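Local coordinates for protein phosphoribosylaminoimidazole-succinocarboxamide synthase (Thermotoga maritima, PDB 1KUT) that catalyses the ATP-dependent joining of L-aspartate to the carboxylate of 5-amino-1-(5-phospho-D-ribosyl)imidazole-4-carboxylate, giving SAICAR in de novo purine biosynthesis, at residues 16-22 against 70-76; 21-25 against 38-44; 79-83 against 134-138; 86-90 against 103-109; 188-192 against 216-220. Numbering follows the deposited sequence.

Interaction 1: residues 16-22 against 70-76; sequences YALLEFK and RTLKVIP
Arg70 and Glu20 form a salt bridge at one end of two paired antiparallel strands: Glu20 OE1 takes Arg70 NE at 3.0 Å and Arg70 NH2 at 3.1 Å, with Glu20 extended (t, t). Arg70 NH1 also pairs with Asp23. The axes of strands 16-21 and 71-74, third and fifth in the N-terminal antiparallel sheet, approach to 4.6 Å, their N-to-C directions at 157°. Ala17 faces Val74 and Leu19 faces Leu72 as hydrogen-bonded pairs (Ala17 N to Val74 O 2.7 Å, Val74 N to Ala17 O 2.9 Å, Leu19 N to Leu72 O 2.9 Å, Leu72 N to Leu19 O 2.8 Å); Leu18-Lys73 and Glu20-Thr71 are non-hydrogen-bonded pairs. Phe21 N to Arg70 O, 2.7 Å, continues the ladder. Lys73 lies extended over a face of the Tyr16 ring, CE 3.7 Å and NZ 4.4 Å from the ring centroid, a CH-pi and a cation-pi contact. Ala17 CB is 3.7 Å from Val74 CG2 and Phe21 CE1 4.0 Å from Leu72 CD2; helix 39-55 covers Phe21 and Leu72. The chemistry is two-sided: apolar and buried on the face of Ala17, Leu19, Leu72 and Val74, mixed and partly exposed on that of Leu18, Glu20, Thr71 and Lys73.

Interaction 2: residues 21-25 against 38-44; sequences FKDDI and GKGSICA
Phe21 lays its ring (chi1 m) over the first turns of helix 39-55, with Ala44 CA 3.8 Å from the ring centroid and almost on the ring normal, a CH-pi contact. Phe21 CD1 meets Ala44 CB and Phe21 CD2 meets Cys43 CB, each at 3.8 Å. The backbones come closest at Phe21 and Gly40, whose CA atoms are 4.6 Å apart, and Lys22 O approaches Gly40 CA to 3.0 Å. A CB on Gly40 would collide with Phe21 O, Lys22 O and Asp23 OD2, so the close approach requires glycine. Asp23 (chi1 m), reaching in from the loop, turns its carboxylate to a first-turn amide, Gly40 N donating to Asp23 OD2 at 2.9 Å, although the N-cap position itself is held by Gly38, with positive phi. Water 1 donates to Asp23 OD2 at 2.6 Å and is hydrogen-bonded to Ser41 OG at 2.7 Å. Lys39 NZ donates to Asp24 O at 3.0 Å and also forms a salt bridge with Asp190, while Ile25 CD1 rests 3.5 Å from Lys39 CE. The CA-to-CB bond of Lys22 points away from the helix, and its NZ forms a salt bridge with Glu4. The helix start thus sits between the sheet of strands 8-13, 16-21 and 71-74, met through Phe21, and helix 214-229, which packs on Ile42 and Cys43.

Interaction 3: residues 79-83 against 134-138; sequences MFPLE and GIATK
A small hydrophobic contact joins the start of strand 78-87, in the larger, six-stranded antiparallel sheet, to the turn between helices 127-132 and 138-160. Ile135 supplies most of the second side: its CG2 lies 3.9 Å from Pro81 CG and 3.9 Å from Leu82 CD1. Phe80 (chi1 m, chi2 81°) brings its ring edge to the backbone, Phe80 CD2 being 3.6 Å from Ile135 O, and its CE2 reaches Ala136 CB at 3.8 Å. The chains stay apart, the nearest CA atoms, of Phe80 and Ile135, being separated by 7.1 Å, so side chains bridge the gap. Pro81 (phi/psi -75/62) is the centre of an inverse gamma turn; the CA-to-CB bonds of Phe80 and Leu82, on either side of it in sequence, both point toward 134-138. On the helical side two end motifs shape the connection: Gly134, with positive phi, closes helix 127-132 in a Schellman motif, and Thr137 is the N-cap of helix 138-160, its OG1 accepting from Gln140 N. Between them Ile135 is near helical (-76/-40) and Ala136 extended (-155/160), both with CB directed at the strand. Met144 of helix 138-160 touches Phe80, Leu82 and Ala136, while Leu130 of helix 127-132 packs on Leu82 and Ile135.

Interaction 4: residues 86-90 against 103-109; sequences VRLKK and GEDLPVP
Lys90 uses both its backbone polar atoms across the gap: Lys90 N donates to Glu104 O at 2.7 Å, and Lys90 O accepts from Gly103 N at 2.7 Å. Leu88 O is taken by Leu106 N at 3.0 Å. Between these bonds Lys89 faces Asp105 as an antiparallel non-hydrogen-bonded pair, CA atoms 4.2 Å apart, and their side chains close a salt bridge on the same face, Lys89 NZ to Asp105 OD2 2.6 Å. A second one pairs Lys90 NZ with Glu104 OE2 at 2.8 Å, its hydrogen bond weak; Lys90 is extended from chi2 to chi4 to reach it. Strands 78-87 and 105-115 are antiparallel neighbours in the large sheet, and here the chain turns a corner at Leu88 on one and at Pro107 and Val108 on the other, so that Pro109 comes opposite Leu88. Gly103 (phi/psi 111/-15) adopts angles at which a CB would jam against the preceding carbonyl. Arg87 O meets Pro109 CA at 3.4 Å, a CA-H...O contact, while the Arg87 guanidinium turns away to Glu112. Apolar groups fill in: Leu106 CD1 lies 3.6 Å from Arg87 CB, Leu106 CD2 3.6 Å from Lys90 CG, and Leu88 CD1 3.9 Å from Pro109 CB. Val108 packs on Ile132 of the second subunit.

Interaction 5: residues 188-192 against 216-220; sequences SPDTF and KYREV
The tight turn leading into strand 192-196 packs against one side of helix 214-229, with Pro189 as the central residue of the contact. Within the turn, Thr191 N donates to Ser188 O at 2.7 Å, and Ser188 N donates to Thr191 OG1 at 3.1 Å; Pro189 (-53/-20) and Asp190 (-72/-22) have the near-helical angles of a type I turn. The apolar contacts fall on one side of the helix, at Lys216 and Val220, one turn apart. Pro189 CG meets Val220 CG2 at 3.5 Å, and Pro189 CB meets Lys216 CE at 3.6 Å, with the Lys216 side chain extended (chi1 p, the rest t). Phe192 (chi1 p) brings its ring edge to the same valine, Phe192 CZ to Val220 CG1 3.9 Å. Pro189 CB lies over a face of the Tyr217 ring, 3.9 Å from its centroid, in a CH-pi contact. Helix 39-55 flanks the site, Ile42 and Cys43 touching Tyr217, and Lys39 forms a salt bridge with Asp190 OD1. The other carboxylate oxygen has the polar contact across the segments: Tyr217 OH (chi1 m) donates to Asp190 OD2 in a very short hydrogen bond of 2.5 Å.

In the fold
Interactions 1 and 2 share Phe21 and Lys22, and are joined by the salt bridge of Arg70 NH1 to Asp23 OD2, 3.1 Å, so the N-terminal sheet and the start of helix 39-55 form one unit. Interaction 2 continues into interaction 5, centres 10 Å apart, through Lys39 NZ to Asp190 OD1, 2.8 Å, and through Ile42 and Cys43 against Tyr217. Interactions 3 and 4 both use strand 78-87, with centres 24 Å apart; interaction 4 is on the far side of the chain's centre from interactions 1 and 2, about 18 Å away by nearest atoms. These coordinates contain no nucleotide or substrate to place the contacts relative to the active site.

Interaction 1: residues 16-22 against 70-76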
# COMPACT_ATOMS: atom_id res chain seq x y z
N TYR B 16 18.60 27.70 -12.42
CA TYR B 16 18.61 26.94 -11.18
C TYR B 16 17.51 27.40 -10.24
O TYR B 16 16.79 28.37 -10.51
CB TYR B 16 19.96 27.09 -10.48
CG TYR B 16 21.11 26.53 -11.28
CD1 TYR B 16 21.33 25.15 -11.34
CD2 TYR B 16 21.96 27.37 -12.00
CE1 TYR B 16 22.38 24.63 -12.09
CE2 TYR B 16 23.02 26.86 -12.76
CZ TYR B 16 23.22 25.49 -12.80
OH TYR B 16 24.25 24.98 -13.57
N ALA B 17 17.37 26.68 -9.14
CA ALA B 17 16.36 27.02 -8.15
C ALA B 17 17.04 27.16 -6.82
O ALA B 17 18.17 26.73 -6.65
CB ALA B 17 15.30 25.91 -8.09
N LEU B 18 16.37 27.78 -5.86
CA LEU B 18 16.94 27.94 -4.53
C LEU B 18 16.02 27.25 -3.54
O LEU B 18 14.80 27.31 -3.66
CB LEU B 18 17.09 29.43 -4.16
CG LEU B 18 18.19 30.26 -4.83
CD1 LEU B 18 18.14 31.68 -4.26
CD2 LEU B 18 19.56 29.64 -4.58
N LEU B 19 16.61 26.56 -2.58
CA LEU B 19 15.83 25.86 -1.58
C LEU B 19 16.27 26.36 -0.21
O LEU B 19 17.39 26.07 0.25
CB LEU B 19 16.06 24.35 -1.71
CG LEU B 19 15.32 23.41 -0.76
CD1 LEU B 19 13.82 23.61 -0.87
CD2 LEU B 19 15.69 21.96 -1.11
N GLU B 20 15.40 27.14 0.42
CA GLU B 20 15.71 27.67 1.74
C GLU B 20 15.08 26.85 2.83
O GLU B 20 13.88 26.61 2.84
CB GLU B 20 15.23 29.11 1.87
CG GLU B 20 15.48 29.67 3.25
CD GLU B 20 15.00 31.09 3.37
OE1 GLU B 20 15.12 31.66 4.48
OE2 GLU B 20 14.52 31.64 2.36
N PHE B 21 15.90 26.43 3.78
CA PHE B 21 15.39 25.62 4.87
C PHE B 21 14.88 26.51 6.00
O PHE B 21 15.57 27.42 6.43
CB PHE B 21 16.49 24.68 5.37
CG PHE B 21 16.77 23.53 4.43
CD1 PHE B 21 17.15 23.76 3.11
CD2 PHE B 21 16.64 22.21 4.86
CE1 PHE B 21 17.38 22.70 2.24
CE2 PHE B 21 16.88 21.15 3.99
CZ PHE B 21 17.25 21.40 2.68
N LYS B 22 13.66 26.25 6.44
CA LYS B 22 13.06 27.01 7.53
C LYS B 22 13.42 26.37 8.87
O LYS B 22 14.07 25.32 8.90
CB LYS B 22 11.53 27.06 7.37
CG LYS B 22 11.06 27.93 6.20
CD LYS B 22 9.54 28.07 6.18
CE LYS B 22 8.85 26.76 5.81
NZ LYS B 22 7.35 26.91 5.77
N ARG B 70 21.31 28.55 5.34
CA ARG B 70 20.23 27.58 5.15
C ARG B 70 19.65 27.49 3.74
O ARG B 70 18.46 27.17 3.57
CB ARG B 70 19.11 27.92 6.13
CG ARG B 70 18.50 29.32 5.94
CD ARG B 70 17.63 29.72 7.17
NE ARG B 70 16.29 30.18 6.79
CZ ARG B 70 15.29 30.36 7.66
NH1 ARG B 70 15.47 30.12 8.95
NH2 ARG B 70 14.09 30.76 7.23
N THR B 71 20.49 27.72 2.74
CA THR B 71 20.06 27.69 1.35
C THR B 71 20.85 26.70 0.49
O THR B 71 22.05 26.55 0.64
CB THR B 71 20.18 29.09 0.71
OG1 THR B 71 19.21 29.95 1.31
CG2 THR B 71 19.96 29.03 -0.80
N LEU B 72 20.15 26.04 -0.43
CA LEU B 72 20.79 25.08 -1.33
C LEU B 72 20.50 25.48 -2.77
O LEU B 72 19.35 25.73 -3.14
CB LEU B 72 20.24 23.68 -1.09
CG LEU B 72 21.15 22.62 -0.49
CD1 LEU B 72 21.84 23.15 0.74
CD2 LEU B 72 20.32 21.40 -0.15
N LYS B 73 21.54 25.57 -3.59
CA LYS B 73 21.31 25.90 -4.97
C LYS B 73 21.03 24.55 -5.62
O LYS B 73 21.89 23.65 -5.63
CB LYS B 73 22.53 26.57 -5.59
CG LYS B 73 22.33 27.05 -7.02
CD LYS B 73 23.65 27.61 -7.53
CE LYS B 73 23.81 27.50 -9.04
NZ LYS B 73 25.26 27.72 -9.41
N VAL B 74 19.83 24.40 -6.16
CA VAL B 74 19.44 23.14 -6.77
C VAL B 74 19.02 23.29 -8.22
O VAL B 74 18.72 24.39 -8.67
CB VAL B 74 18.27 22.49 -6.00
CG1 VAL B 74 18.71 22.16 -4.59
CG2 VAL B 74 17.08 23.44 -5.97
N ILE B 75 19.00 22.17 -8.93
CA ILE B 75 18.57 22.15 -10.32
C ILE B 75 17.08 21.86 -10.30
O ILE B 75 16.61 21.00 -9.55
CB ILE B 75 19.25 21.01 -11.12
CG1 ILE B 75 18.89 19.67 -10.50
CG2 ILE B 75 20.75 21.19 -11.14
CD1 ILE B 75 19.37 18.47 -11.29
N PRO B 76 16.30 22.59 -11.11
CA PRO B 76 14.86 22.32 -11.11
C PRO B 76 14.53 20.87 -11.45
O PRO B 76 15.24 20.22 -12.22
CB PRO B 76 14.32 23.30 -12.15
CG PRO B 76 15.53 23.62 -13.00
CD PRO B 76 16.63 23.71 -12.00

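Interaction 2: residues 21-25 against 38-44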
# COMPACT_ATOMS: atom_id res chain seq x y z
N PHE B 21 15.90 26.43 3.78
CA PHE B 21 15.39 25.62 4.87
C PHE B 21 14.88 26.51 6.00
O PHE B 21 15.57 27.42 6.43
CB PHE B 21 16.49 24.68 5.37
CG PHE B 21 16.77 23.53 4.43
CD1 PHE B 21 17.15 23.76 3.11
CD2 PHE B 21 16.64 22.21 4.86
CE1 PHE B 21 17.38 22.70 2.24
CE2 PHE B 21 16.88 21.15 3.99
CZ PHE B 21 17.25 21.40 2.68
N LYS B 22 13.66 26.25 6.44
CA LYS B 22 13.06 27.01 7.53
C LYS B 22 13.42 26.37 8.87
O LYS B 22 14.07 25.32 8.90
CB LYS B 22 11.53 27.06 7.37
CG LYS B 22 11.06 27.93 6.20
CD LYS B 22 9.54 28.07 6.18
CE LYS B 22 8.85 26.76 5.81
NZ LYS B 22 7.35 26.91 5.77
N ASP B 23 13.00 26.99 9.97
CA ASP B 23 13.31 26.48 11.30
C ASP B 23 12.13 25.78 11.98
O ASP B 23 12.21 25.41 13.15
CB ASP B 23 13.79 27.62 12.19
CG ASP B 23 15.00 28.33 11.63
OD1 ASP B 23 15.22 29.50 12.00
OD2 ASP B 23 15.73 27.73 10.82
N ASP B 24 11.04 25.59 11.23
CA ASP B 24 9.82 24.95 11.72
C ASP B 24 9.97 23.46 12.07
O ASP B 24 10.97 22.82 11.73
CB ASP B 24 8.71 25.08 10.68
CG ASP B 24 8.56 26.51 10.16
OD1 ASP B 24 7.80 26.70 9.18
OD2 ASP B 24 9.19 27.43 10.72
N ILE B 25 8.96 22.91 12.74
CA ILE B 25 8.94 21.50 13.12
C ILE B 25 7.53 20.95 12.88
O ILE B 25 6.58 21.73 12.71
CB ILE B 25 9.27 21.29 14.61
CG1 ILE B 25 10.60 21.99 14.96
CG2 ILE B 25 9.35 19.79 14.92
CD1 ILE B 25 11.81 21.43 14.22
N GLY B 38 17.77 28.17 14.36
CA GLY B 38 18.94 27.67 13.64
C GLY B 38 18.85 26.24 13.14
O GLY B 38 19.84 25.69 12.68
N LYS B 39 17.67 25.65 13.23
CA LYS B 39 17.46 24.29 12.79
C LYS B 39 17.50 24.16 11.24
O LYS B 39 17.91 23.13 10.69
CB LYS B 39 16.13 23.81 13.38
CG LYS B 39 15.66 22.43 12.96
CD LYS B 39 14.73 22.53 11.78
CE LYS B 39 14.01 21.23 11.53
NZ LYS B 39 13.14 21.35 10.34
N GLY B 40 17.10 25.22 10.53
CA GLY B 40 17.11 25.20 9.08
C GLY B 40 18.52 25.13 8.52
O GLY B 40 18.79 24.42 7.55
N SER B 41 19.43 25.88 9.14
CA SER B 41 20.83 25.92 8.73
C SER B 41 21.48 24.56 8.93
O SER B 41 22.30 24.11 8.13
CB SER B 41 21.57 26.96 9.56
OG SER B 41 20.77 28.14 9.68
N ILE B 42 21.09 23.91 10.02
CA ILE B 42 21.60 22.59 10.37
C ILE B 42 21.20 21.57 9.31
O ILE B 42 22.04 20.83 8.81
CB ILE B 42 21.06 22.17 11.78
CG1 ILE B 42 21.95 22.80 12.86
CG2 ILE B 42 21.00 20.66 11.90
CD1 ILE B 42 21.51 22.50 14.28
N CYS B 43 19.92 21.55 8.97
CA CYS B 43 19.42 20.59 7.99
C CYS B 43 19.95 20.88 6.58
O CYS B 43 20.29 19.95 5.84
CB CYS B 43 17.88 20.58 8.01
SG CYS B 43 17.17 19.78 9.52
N ALA B 44 20.04 22.15 6.22
CA ALA B 44 20.55 22.52 4.91
C ALA B 44 21.95 21.96 4.75
O ALA B 44 22.26 21.30 3.76
CB ALA B 44 20.57 24.05 4.75
O HOH W 1 18.25 28.49 10.53

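Interaction 3: residues 79-83 against 134-138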
# COMPACT_ATOMS: atom_id res chain seq x y z
N MSE B 79 8.95 17.29 -9.74
CA MSE B 79 8.75 16.32 -8.67
C MSE B 79 7.58 15.35 -8.82
O MSE B 79 6.56 15.68 -9.44
CB MSE B 79 8.62 17.07 -7.34
CG MSE B 79 9.84 17.92 -6.95
SE MSE B 79 11.49 16.89 -6.75
CE MSE B 79 10.92 15.72 -5.31
N PHE B 80 7.74 14.15 -8.27
CA PHE B 80 6.67 13.17 -8.26
C PHE B 80 5.93 13.40 -6.94
O PHE B 80 6.57 13.64 -5.91
CB PHE B 80 7.21 11.74 -8.26
CG PHE B 80 7.80 11.29 -9.58
CD1 PHE B 80 9.09 11.64 -9.93
CD2 PHE B 80 7.07 10.48 -10.44
CE1 PHE B 80 9.65 11.18 -11.13
CE2 PHE B 80 7.62 10.03 -11.64
CZ PHE B 80 8.91 10.38 -11.97
N PRO B 81 4.59 13.36 -6.95
CA PRO B 81 3.82 13.58 -5.71
C PRO B 81 3.98 12.30 -4.88
O PRO B 81 3.00 11.62 -4.57
CB PRO B 81 2.40 13.77 -6.22
CG PRO B 81 2.35 12.80 -7.39
CD PRO B 81 3.69 13.04 -8.08
N LEU B 82 5.22 12.00 -4.52
CA LEU B 82 5.49 10.76 -3.82
C LEU B 82 6.54 10.85 -2.72
O LEU B 82 7.43 11.69 -2.76
CB LEU B 82 5.95 9.75 -4.88
CG LEU B 82 5.19 8.47 -5.21
CD1 LEU B 82 3.67 8.68 -5.21
CD2 LEU B 82 5.71 8.00 -6.56
N GLU B 83 6.40 9.97 -1.74
CA GLU B 83 7.34 9.87 -0.63
C GLU B 83 7.76 8.40 -0.67
O GLU B 83 6.93 7.52 -0.52
CB GLU B 83 6.65 10.20 0.69
CG GLU B 83 6.41 11.69 0.88
CD GLU B 83 5.93 12.05 2.28
OE1 GLU B 83 6.40 11.43 3.26
OE2 GLU B 83 5.09 12.98 2.41
N GLY B 134 -1.69 7.23 -12.98
CA GLY B 134 -0.83 7.96 -13.89
C GLY B 134 0.22 8.82 -13.20
O GLY B 134 0.69 9.81 -13.78
N ILE B 135 0.59 8.47 -11.98
CA ILE B 135 1.60 9.23 -11.23
C ILE B 135 3.01 8.92 -11.76
O ILE B 135 3.85 9.81 -11.89
CB ILE B 135 1.54 8.89 -9.72
CG1 ILE B 135 0.30 9.53 -9.11
CG2 ILE B 135 2.83 9.33 -9.01
CD1 ILE B 135 -0.05 8.96 -7.78
N ALA B 136 3.25 7.65 -12.06
CA ALA B 136 4.54 7.20 -12.57
C ALA B 136 4.37 5.92 -13.38
O ALA B 136 3.37 5.21 -13.25
CB ALA B 136 5.48 6.95 -11.40
N THR B 137 5.35 5.62 -14.23
CA THR B 137 5.29 4.41 -15.04
C THR B 137 5.99 3.29 -14.30
O THR B 137 6.76 3.53 -13.37
CB THR B 137 5.98 4.60 -16.40
OG1 THR B 137 7.40 4.51 -16.22
CG2 THR B 137 5.61 5.96 -16.98
N LYS B 138 5.72 2.07 -14.72
CA LYS B 138 6.32 0.91 -14.11
C LYS B 138 7.85 1.03 -14.13
O LYS B 138 8.54 0.58 -13.21
CB LYS B 138 5.87 -0.34 -14.86
CG LYS B 138 5.59 -1.55 -13.99
CD LYS B 138 6.87 -2.10 -13.40
CE LYS B 138 6.75 -3.61 -13.23
NZ LYS B 138 6.34 -4.24 -14.53

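Interaction 4: residues 86-90 against 103-109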
# COMPACT_ATOMS: atom_id res chain seq x y z
N VAL B 86 12.39 3.74 2.70
CA VAL B 86 13.14 2.51 2.73
C VAL B 86 13.31 2.15 4.20
O VAL B 86 13.73 2.99 5.02
CB VAL B 86 14.51 2.65 2.07
CG1 VAL B 86 15.25 1.33 2.13
CG2 VAL B 86 14.35 3.08 0.62
N ARG B 87 12.97 0.91 4.55
CA ARG B 87 13.12 0.49 5.93
C ARG B 87 14.18 -0.58 6.03
O ARG B 87 14.20 -1.52 5.23
CB ARG B 87 11.79 -0.04 6.47
CG ARG B 87 10.69 1.00 6.50
CD ARG B 87 9.36 0.39 6.83
NE ARG B 87 8.28 1.33 6.57
CZ ARG B 87 8.01 2.39 7.32
NH1 ARG B 87 8.74 2.66 8.39
NH2 ARG B 87 7.01 3.20 6.98
N LEU B 88 15.06 -0.43 7.01
CA LEU B 88 16.12 -1.38 7.27
C LEU B 88 15.78 -2.07 8.58
O LEU B 88 16.18 -3.21 8.81
CB LEU B 88 17.46 -0.63 7.41
CG LEU B 88 18.43 -0.64 6.22
CD1 LEU B 88 17.70 -0.48 4.93
CD2 LEU B 88 19.45 0.47 6.41
N LYS B 89 15.05 -1.37 9.43
CA LYS B 89 14.65 -1.90 10.72
C LYS B 89 13.20 -1.55 10.97
O LYS B 89 12.72 -0.52 10.50
CB LYS B 89 15.51 -1.33 11.84
CG LYS B 89 17.00 -1.69 11.75
CD LYS B 89 17.73 -1.35 13.03
CE LYS B 89 19.24 -1.56 12.91
NZ LYS B 89 19.60 -2.91 12.39
N LYS B 90 12.51 -2.40 11.72
CA LYS B 90 11.10 -2.19 12.02
C LYS B 90 10.91 -1.01 12.95
O LYS B 90 11.43 -1.01 14.07
CB LYS B 90 10.51 -3.44 12.69
CG LYS B 90 10.58 -4.72 11.88
CD LYS B 90 9.98 -5.87 12.69
CE LYS B 90 10.12 -7.22 11.99
NZ LYS B 90 9.77 -8.36 12.91
N GLY B 103 12.85 -1.81 16.17
CA GLY B 103 14.29 -1.85 16.26
C GLY B 103 14.79 -3.15 15.65
O GLY B 103 15.98 -3.29 15.37
N GLU B 104 13.88 -4.10 15.46
CA GLU B 104 14.27 -5.37 14.87
C GLU B 104 14.67 -5.14 13.43
O GLU B 104 14.07 -4.31 12.73
CB GLU B 104 13.14 -6.42 14.90
CG GLU B 104 13.64 -7.81 14.41
CD GLU B 104 12.56 -8.89 14.33
OE1 GLU B 104 11.93 -9.19 15.37
OE2 GLU B 104 12.34 -9.45 13.22
N ASP B 105 15.68 -5.87 13.00
CA ASP B 105 16.18 -5.75 11.65
C ASP B 105 15.18 -6.41 10.72
O ASP B 105 14.35 -7.23 11.15
CB ASP B 105 17.53 -6.47 11.53
CG ASP B 105 18.47 -6.11 12.66
OD1 ASP B 105 19.35 -6.94 12.98
OD2 ASP B 105 18.34 -5.01 13.22
N LEU B 106 15.25 -6.04 9.45
CA LEU B 106 14.40 -6.64 8.44
C LEU B 106 15.38 -7.58 7.79
O LEU B 106 16.59 -7.40 7.95
CB LEU B 106 13.91 -5.58 7.45
CG LEU B 106 12.90 -4.59 8.05
CD1 LEU B 106 12.51 -3.55 7.01
CD2 LEU B 106 11.67 -5.36 8.54
N PRO B 107 14.90 -8.61 7.08
CA PRO B 107 15.82 -9.55 6.43
C PRO B 107 16.48 -8.84 5.27
O PRO B 107 17.63 -9.10 4.93
CB PRO B 107 14.89 -10.65 5.95
CG PRO B 107 13.67 -9.86 5.52
CD PRO B 107 13.50 -8.90 6.69
N VAL B 108 15.74 -7.92 4.66
CA VAL B 108 16.22 -7.14 3.53
C VAL B 108 15.59 -5.75 3.57
O VAL B 108 14.65 -5.50 4.35
CB VAL B 108 15.87 -7.85 2.20
CG1 VAL B 108 16.38 -9.28 2.23
CG2 VAL B 108 14.37 -7.84 1.97
N PRO B 109 16.10 -4.81 2.76
CA PRO B 109 15.53 -3.46 2.76
C PRO B 109 14.13 -3.40 2.15
O PRO B 109 13.90 -3.88 1.03
CB PRO B 109 16.55 -2.65 1.95
CG PRO B 109 17.84 -3.43 2.14
CD PRO B 109 17.36 -4.85 2.01

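Interaction 5: residues 188-192 against 216-220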
# COMPACT_ATOMS: atom_id res chain seq x y z
N SER B 188 17.96 14.78 6.25
CA SER B 188 18.33 15.22 7.58
C SER B 188 17.51 14.46 8.60
O SER B 188 16.72 13.60 8.24
CB SER B 188 18.05 16.71 7.72
OG SER B 188 16.65 16.95 7.64
N PRO B 189 17.71 14.77 9.90
CA PRO B 189 16.95 14.09 10.95
C PRO B 189 15.46 14.16 10.68
O PRO B 189 14.69 13.35 11.20
CB PRO B 189 17.37 14.82 12.22
CG PRO B 189 18.85 15.05 11.94
CD PRO B 189 18.81 15.56 10.49
N ASP B 190 15.04 15.12 9.86
CA ASP B 190 13.62 15.23 9.52
C ASP B 190 13.16 14.09 8.59
O ASP B 190 11.97 13.79 8.54
CB ASP B 190 13.33 16.56 8.82
CG ASP B 190 13.20 17.72 9.78
OD1 ASP B 190 12.78 18.80 9.33
OD2 ASP B 190 13.51 17.57 10.98
N THR B 191 14.09 13.47 7.86
CA THR B 191 13.71 12.43 6.90
C THR B 191 14.25 11.04 7.16
O THR B 191 14.00 10.12 6.37
CB THR B 191 14.13 12.82 5.45
OG1 THR B 191 15.54 13.09 5.41
CG2 THR B 191 13.39 14.06 4.99
N PHE B 192 14.99 10.88 8.24
CA PHE B 192 15.54 9.58 8.58
C PHE B 192 15.66 9.41 10.08
O PHE B 192 15.69 10.39 10.83
CB PHE B 192 16.89 9.36 7.87
CG PHE B 192 18.00 10.30 8.30
CD1 PHE B 192 18.51 10.28 9.60
CD2 PHE B 192 18.61 11.13 7.37
CE1 PHE B 192 19.62 11.05 9.96
CE2 PHE B 192 19.73 11.92 7.71
CZ PHE B 192 20.23 11.87 9.02
N LYS B 216 19.64 16.47 18.72
CA LYS B 216 19.90 15.37 17.79
C LYS B 216 20.40 15.91 16.46
O LYS B 216 21.29 15.32 15.84
CB LYS B 216 18.64 14.52 17.56
CG LYS B 216 17.62 15.12 16.58
CD LYS B 216 16.52 14.11 16.23
CE LYS B 216 15.48 14.72 15.29
NZ LYS B 216 14.34 13.79 15.02
N TYR B 217 19.85 17.05 16.03
CA TYR B 217 20.26 17.67 14.78
C TYR B 217 21.71 18.12 14.85
O TYR B 217 22.49 17.87 13.93
CB TYR B 217 19.38 18.89 14.45
CG TYR B 217 17.94 18.55 14.18
CD1 TYR B 217 17.05 18.31 15.23
CD2 TYR B 217 17.46 18.45 12.87
CE1 TYR B 217 15.71 17.98 14.98
CE2 TYR B 217 16.12 18.12 12.60
CZ TYR B 217 15.26 17.88 13.67
OH TYR B 217 13.95 17.56 13.43
N ARG B 218 22.07 18.78 15.95
CA ARG B 218 23.44 19.24 16.11
C ARG B 218 24.37 18.04 16.05
O ARG B 218 25.39 18.08 15.36
CB ARG B 218 23.61 19.99 17.44
CG ARG B 218 22.87 21.33 17.52
CD ARG B 218 23.36 22.16 18.71
NE ARG B 218 23.33 21.39 19.95
CZ ARG B 218 22.31 21.37 20.82
NH1 ARG B 218 21.21 22.09 20.59
NH2 ARG B 218 22.38 20.60 21.90
N GLU B 219 24.01 16.97 16.76
CA GLU B 219 24.83 15.76 16.78
C GLU B 219 24.96 15.14 15.38
O GLU B 219 26.06 14.77 14.97
CB GLU B 219 24.24 14.73 17.77
CG GLU B 219 24.53 15.07 19.25
CD GLU B 219 23.95 14.05 20.24
OE1 GLU B 219 24.11 14.26 21.47
OE2 GLU B 219 23.34 13.05 19.80
N VAL B 220 23.86 15.04 14.65
CA VAL B 220 23.92 14.49 13.29
C VAL B 220 24.88 15.32 12.42
O VAL B 220 25.77 14.77 11.78
CB VAL B 220 22.53 14.47 12.61
CG1 VAL B 220 22.66 14.08 11.14
CG2 VAL B 220 21.62 13.49 13.32